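Local atomic coordinates of ochratoxinase (PDB entry 4C65), a protein that hydrolyses ochratoxin A to ochratoxin alpha and L-phenylalanine, acting as a zinc-dependent carboxypeptidase that favours C-terminal aromatic residues. Residues A[59-64]-A[391-396]; A[360-365]-A[397-402]. All blocks are in the same frame, centred on the assembly; numbering follows the deposited sequence.

Contact 1 (A[59-64]-A[391-396])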
loop_
_atom_site.group_PDB
_atom_site.type_symbol
_atom_site.label_atom_id
_atom_site.label_comp_id
_atom_site.label_asym_id
_atom_site.label_seq_id
_atom_site.Cartn_x
_atom_site.Cartn_y
_atom_site.Cartn_z
ATOM N N PRO A 59 47.208 -17.712 38.524
ATOM C CA PRO A 59 47.025 -17.259 39.909
ATOM C C PRO A 59 45.580 -17.304 40.357
ATOM O O PRO A 59 45.306 -17.718 41.474
ATOM C CB PRO A 59 47.528 -15.805 39.896
ATOM C CG PRO A 59 48.286 -15.640 38.621
ATOM C CD PRO A 59 47.729 -16.650 37.651
ATOM N N VAL A 60 44.662 -16.896 39.483
ATOM C CA VAL A 60 43.244 -16.809 39.831
ATOM C C VAL A 60 42.369 -17.363 38.722
ATOM O O VAL A 60 42.538 -17.003 37.560
ATOM C CB VAL A 60 42.820 -15.346 40.119
ATOM C CG1 VAL A 60 41.336 -15.260 40.437
ATOM C CG2 VAL A 60 43.636 -14.787 41.276
ATOM N N LEU A 61 41.399 -18.186 39.108
ATOM C CA LEU A 61 40.439 -18.735 38.175
ATOM C C LEU A 61 39.013 -18.480 38.668
ATOM O O LEU A 61 38.742 -18.565 39.878
ATOM C CB LEU A 61 40.660 -20.230 38.017
ATOM C CG LEU A 61 40.114 -20.877 36.757
ATOM C CD1 LEU A 61 40.942 -20.514 35.531
ATOM C CD2 LEU A 61 40.067 -22.395 36.931
ATOM N N MET A 62 38.113 -18.180 37.738
ATOM C CA MET A 62 36.719 -17.895 38.066
ATOM C C MET A 62 35.825 -18.143 36.863
ATOM O O MET A 62 36.325 -18.376 35.745
ATOM C CB MET A 62 36.584 -16.449 38.550
ATOM C CG MET A 62 36.983 -15.376 37.544
ATOM S SD MET A 62 36.606 -13.705 38.137
ATOM C CE MET A 62 34.829 -13.655 37.871
ATOM N N PRO A 63 34.507 -18.099 37.063
ATOM C CA PRO A 63 33.626 -18.212 35.899
ATOM C C PRO A 63 33.738 -17.032 34.971
ATOM O O PRO A 63 34.051 -15.920 35.401
ATOM C CB PRO A 63 32.210 -18.237 36.509
ATOM C CG PRO A 63 32.397 -18.462 37.966
ATOM C CD PRO A 63 33.742 -17.896 38.294
ATOM N N GLY A 64 33.493 -17.273 33.691
ATOM C CA GLY A 64 33.356 -16.171 32.731
ATOM C C GLY A 64 32.246 -15.205 33.163
ATOM O O GLY A 64 31.239 -15.626 33.734
ATOM N N VAL A 391 35.205 -20.001 31.446
ATOM C CA VAL A 391 36.167 -19.910 32.542
ATOM C C VAL A 391 37.165 -18.859 32.171
ATOM O O VAL A 391 37.624 -18.815 31.025
ATOM C CB VAL A 391 36.891 -21.271 32.775
ATOM C CG1 VAL A 391 37.852 -21.192 33.956
ATOM C CG2 VAL A 391 35.893 -22.393 32.995
ATOM N N ILE A 392 37.503 -17.997 33.121
ATOM C CA ILE A 392 38.549 -17.013 32.871
ATOM C C ILE A 392 39.630 -17.045 33.948
ATOM O O ILE A 392 39.363 -17.373 35.113
ATOM C CB ILE A 392 37.982 -15.587 32.707
ATOM C CG1 ILE A 392 37.274 -15.100 33.981
ATOM C CG2 ILE A 392 37.035 -15.543 31.524
ATOM C CD1 ILE A 392 36.924 -13.620 33.975
ATOM N N ALA A 393 40.840 -16.699 33.535
ATOM C CA ALA A 393 41.959 -16.610 34.452
ATOM C C ALA A 393 42.401 -15.176 34.575
ATOM O O ALA A 393 42.409 -14.430 33.596
ATOM C CB ALA A 393 43.116 -17.475 33.990
ATOM N N LEU A 394 42.798 -14.817 35.787
ATOM C CA LEU A 394 43.282 -13.481 36.081
ATOM C C LEU A 394 44.663 -13.513 36.675
ATOM O O LEU A 394 45.059 -14.498 37.311
ATOM C CB LEU A 394 42.345 -12.797 37.077
ATOM C CG LEU A 394 41.102 -12.123 36.515
ATOM C CD1 LEU A 394 39.996 -13.115 36.378
ATOM C CD2 LEU A 394 40.630 -10.972 37.382
ATOM N N GLU A 395 45.393 -12.425 36.475
ATOM C CA GLU A 395 46.727 -12.272 37.030
ATOM C C GLU A 395 46.681 -11.853 38.498
ATOM O O GLU A 395 47.581 -12.183 39.238
ATOM C CB GLU A 395 47.488 -11.235 36.236
ATOM C CG GLU A 395 48.977 -11.499 36.011
ATOM C CD GLU A 395 49.584 -10.592 34.912
ATOM O OE1 GLU A 395 48.798 -9.963 34.146
ATOM O OE2 GLU A 395 50.848 -10.485 34.813
ATOM N N GLU A 396 45.637 -11.135 38.913
ATOM C CA GLU A 396 45.517 -10.664 40.303
ATOM C C GLU A 396 44.173 -11.006 40.909
ATOM O O GLU A 396 43.217 -11.302 40.213
ATOM C CB GLU A 396 45.743 -9.157 40.429
ATOM C CG GLU A 396 47.249 -8.779 40.420
ATOM C CD GLU A 396 47.747 -7.985 39.230
ATOM O OE1 GLU A 396 46.928 -7.420 38.456
ATOM O OE2 GLU A 396 49.004 -7.881 39.120
#

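Contact 2 (A[360-365]-A[397-402])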
loop_
_atom_site.group_PDB
_atom_site.type_symbol
_atom_site.label_atom_id
_atom_site.label_comp_id
_atom_site.label_asym_id
_atom_site.label_seq_id
_atom_site.Cartn_x
_atom_site.Cartn_y
_atom_site.Cartn_z
ATOM N N GLU A 360 30.399 -11.028 46.647
ATOM C CA GLU A 360 28.982 -10.910 46.257
ATOM C C GLU A 360 28.818 -10.285 44.883
ATOM O O GLU A 360 27.958 -10.703 44.103
ATOM C CB GLU A 360 28.212 -10.096 47.281
ATOM C CG GLU A 360 27.930 -10.846 48.577
ATOM C CD GLU A 360 27.550 -9.907 49.723
ATOM O OE1 GLU A 360 27.545 -8.674 49.569
ATOM O OE2 GLU A 360 27.287 -10.399 50.830
ATOM N N ALA A 361 29.650 -9.293 44.584
ATOM C CA ALA A 361 29.633 -8.643 43.280
ATOM C C ALA A 361 29.922 -9.641 42.173
ATOM O O ALA A 361 29.238 -9.663 41.145
ATOM C CB ALA A 361 30.640 -7.509 43.235
ATOM N N ILE A 362 30.917 -10.477 42.403
ATOM C CA ILE A 362 31.268 -11.522 41.448
ATOM C C ILE A 362 30.145 -12.530 41.269
ATOM O O ILE A 362 29.877 -12.956 40.156
ATOM C CB ILE A 362 32.590 -12.207 41.837
ATOM C CG1 ILE A 362 33.758 -11.248 41.524
ATOM C CG2 ILE A 362 32.774 -13.529 41.092
ATOM C CD1 ILE A 362 35.104 -11.698 42.040
ATOM N N LYS A 363 29.462 -12.865 42.360
ATOM C CA LYS A 363 28.297 -13.762 42.335
ATOM C C LYS A 363 27.185 -13.193 41.455
ATOM O O LYS A 363 26.573 -13.890 40.649
ATOM C CB LYS A 363 27.786 -13.947 43.758
ATOM C CG LYS A 363 26.610 -14.889 43.877
ATOM C CD LYS A 363 25.900 -14.855 45.212
ATOM C CE LYS A 363 24.872 -15.899 45.193
ATOM N NZ LYS A 363 24.586 -16.663 46.427
ATOM N N ALA A 364 26.958 -11.901 41.603
ATOM C CA ALA A 364 25.953 -11.194 40.808
ATOM C C ALA A 364 26.327 -11.127 39.316
ATOM O O ALA A 364 25.441 -10.987 38.471
ATOM C CB ALA A 364 25.741 -9.790 41.361
ATOM N N ALA A 365 27.612 -11.238 38.997
ATOM C CA ALA A 365 28.041 -11.216 37.606
ATOM C C ALA A 365 28.331 -12.595 37.023
ATOM O O ALA A 365 28.650 -12.715 35.841
ATOM C CB ALA A 365 29.259 -10.340 37.459
ATOM N N ASN A 397 44.131 -10.960 42.232
ATOM C CA ASN A 397 42.966 -11.353 43.012
ATOM C C ASN A 397 41.936 -10.223 43.066
ATOM O O ASN A 397 42.162 -9.214 43.724
ATOM C CB ASN A 397 43.401 -11.735 44.424
ATOM C CG ASN A 397 42.255 -12.171 45.293
ATOM O OD1 ASN A 397 41.115 -12.299 44.845
ATOM N ND2 ASN A 397 42.532 -12.348 46.559
ATOM N N PRO A 398 40.803 -10.398 42.364
ATOM C CA PRO A 398 39.805 -9.354 42.312
ATOM C C PRO A 398 39.122 -9.094 43.658
ATOM O O PRO A 398 38.550 -8.032 43.843
ATOM C CB PRO A 398 38.820 -9.876 41.273
ATOM C CG PRO A 398 38.921 -11.354 41.378
ATOM C CD PRO A 398 40.360 -11.627 41.671
ATOM N N LEU A 399 39.205 -10.042 44.590
ATOM C CA LEU A 399 38.602 -9.885 45.910
ATOM C C LEU A 399 39.348 -8.853 46.742
ATOM O O LEU A 399 38.772 -8.303 47.673
ATOM C CB LEU A 399 38.574 -11.222 46.653
ATOM C CG LEU A 399 37.892 -12.374 45.926
ATOM C CD1 LEU A 399 38.016 -13.642 46.739
ATOM C CD2 LEU A 399 36.436 -12.054 45.655
ATOM N N GLU A 400 40.614 -8.604 46.391
ATOM C CA GLU A 400 41.434 -7.544 47.027
ATOM C C GLU A 400 41.165 -6.224 46.365
ATOM O O GLU A 400 41.382 -5.200 46.979
ATOM C CB GLU A 400 42.969 -7.707 46.819
ATOM C CG GLU A 400 43.868 -7.639 48.035
ATOM C CD GLU A 400 44.231 -9.026 48.440
ATOM O OE1 GLU A 400 44.951 -9.671 47.641
ATOM O OE2 GLU A 400 43.780 -9.487 49.500
ATOM N N ASP A 401 40.770 -6.237 45.092
ATOM C CA ASP A 401 40.486 -5.009 44.344
ATOM C C ASP A 401 39.574 -5.319 43.169
ATOM O O ASP A 401 40.005 -5.870 42.147
ATOM C CB ASP A 401 41.791 -4.361 43.863
ATOM C CG ASP A 401 41.575 -3.021 43.154
ATOM O OD1 ASP A 401 40.472 -2.428 43.226
ATOM O OD2 ASP A 401 42.543 -2.551 42.518
ATOM N N ILE A 402 38.313 -4.918 43.296
ATOM C CA ILE A 402 37.319 -5.187 42.265
ATOM C C ILE A 402 37.601 -4.466 40.930
ATOM O O ILE A 402 37.114 -4.880 39.889
ATOM C CB ILE A 402 35.898 -4.872 42.778
ATOM C CG1 ILE A 402 34.844 -5.645 41.984
ATOM C CG2 ILE A 402 35.615 -3.376 42.785
ATOM C CD1 ILE A 402 34.742 -7.110 42.376
#

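Contact 1 (A[59-64]-A[391-396])
Met62 and Ile392 face each other as a hydrogen-bonded pair of two antiparallel strands, 60-63 and 391-394. Their side chains lie alongside one another and point the same way. Met62 CG and Ile392 CG1 both sit between the backbone N and the carbonyl carbon (chi1 61° and 62°). This brings Met62 CG to 3.6 Å from Ile392 CG1. Met62 SD lies 3.9 Å from Leu394 CD1, where the two side chains pass at a slant; beyond it the chain bends at chi3, which turns CE. Leu394 also meets Val60 on this face, CB against CB.

Leu61 and Ala393 lie on the other face. Leu61 CG is anti to its backbone N (chi1 -159°), and the end of the side chain comes nearer to strand 391-394. Leu61 CD1 reaches Val391 CG1 at 3.5 Å and also touches the Ala393 methyl. Ile10 and Ala12 of strand 7-15 pack on Leu61 as well.

Four backbone bonds join the strands. Leu394 N to Val60 O measures 2.8 Å, and Ile392 N to Met62 O 2.9 Å. Met62 N donates to Ile392 O, while the bond from Val60 N to Leu394 O is weak. At the exposed end, Pro59 CD rests 3.4 Å from Leu394 O. In the mixed sheet, strand 7-15 also borders 60-67 and strand 411-416 borders 391-394. The chemistry is that of a sheet interior: backbone polar groups pair with each other, and the buried side chains meet through apolar contacts.

Contact 2 (A[360-365]-A[397-402])
Ile362 projects from helix 358-365 and meets Pro398 and Leu399 with its terminal methyl. Ile362 CG1 is anti to the carbonyl carbon (chi1 -74°), and CD1 continues the extended chain outward. That methyl is the bump. It lies 3.9 Å from Pro398 CG and 3.9 Å from Leu399 CD2, so it fits the notch between the proline ring and the leucine branch. Ile362 crosses both side chains at about a right angle.

Ile402 fills the neighbouring hollow from the loop side. Its CD1 methyl is 4.2 Å from Ala361 CB and 4.3 Å from Ile362 CG1. The small alanine on the helix gives this methyl a shallow seat beside the isoleucine stem. No hydrogen bond crosses between the segments.

Within the loop, Asn397 OD1 accepts from Leu399 N at 3.0 Å, an Asx turn, with the donor well above the side-chain carbonyl plane.

The contact joins the helix to the connection between strands 391-394 and 411-416. Helix 344-354 packs beside it, with Leu347 on Ile402 and Val351 on Ala361. Strand 60-67 borders it too, through Met62 on Ile362 and Val60 on Pro398.

Overall arrangement
Contacts 1 and 2 are neighbours, with centres about 11 Å apart. Strand 60-63 links them. Met62 CE lies 3.8 Å from Ile362 CG2, and Val60 CG1 lies 4.0 Å from Pro398 CD, so the face of contact 1 bearing Met62 and Val60 continues into contact 2. The chain also runs directly from one to the other: 391-396 leads straight into 397-402. Along the sequence the two contacts interleave, because 360-365 falls between the segments of contact 1. Both lie away from the zinc-binding histidines and from the active-site residues Lys204 and Asp336. They are structural packing within the amidohydrolase fold, tying a mixed sheet to helix 358-365.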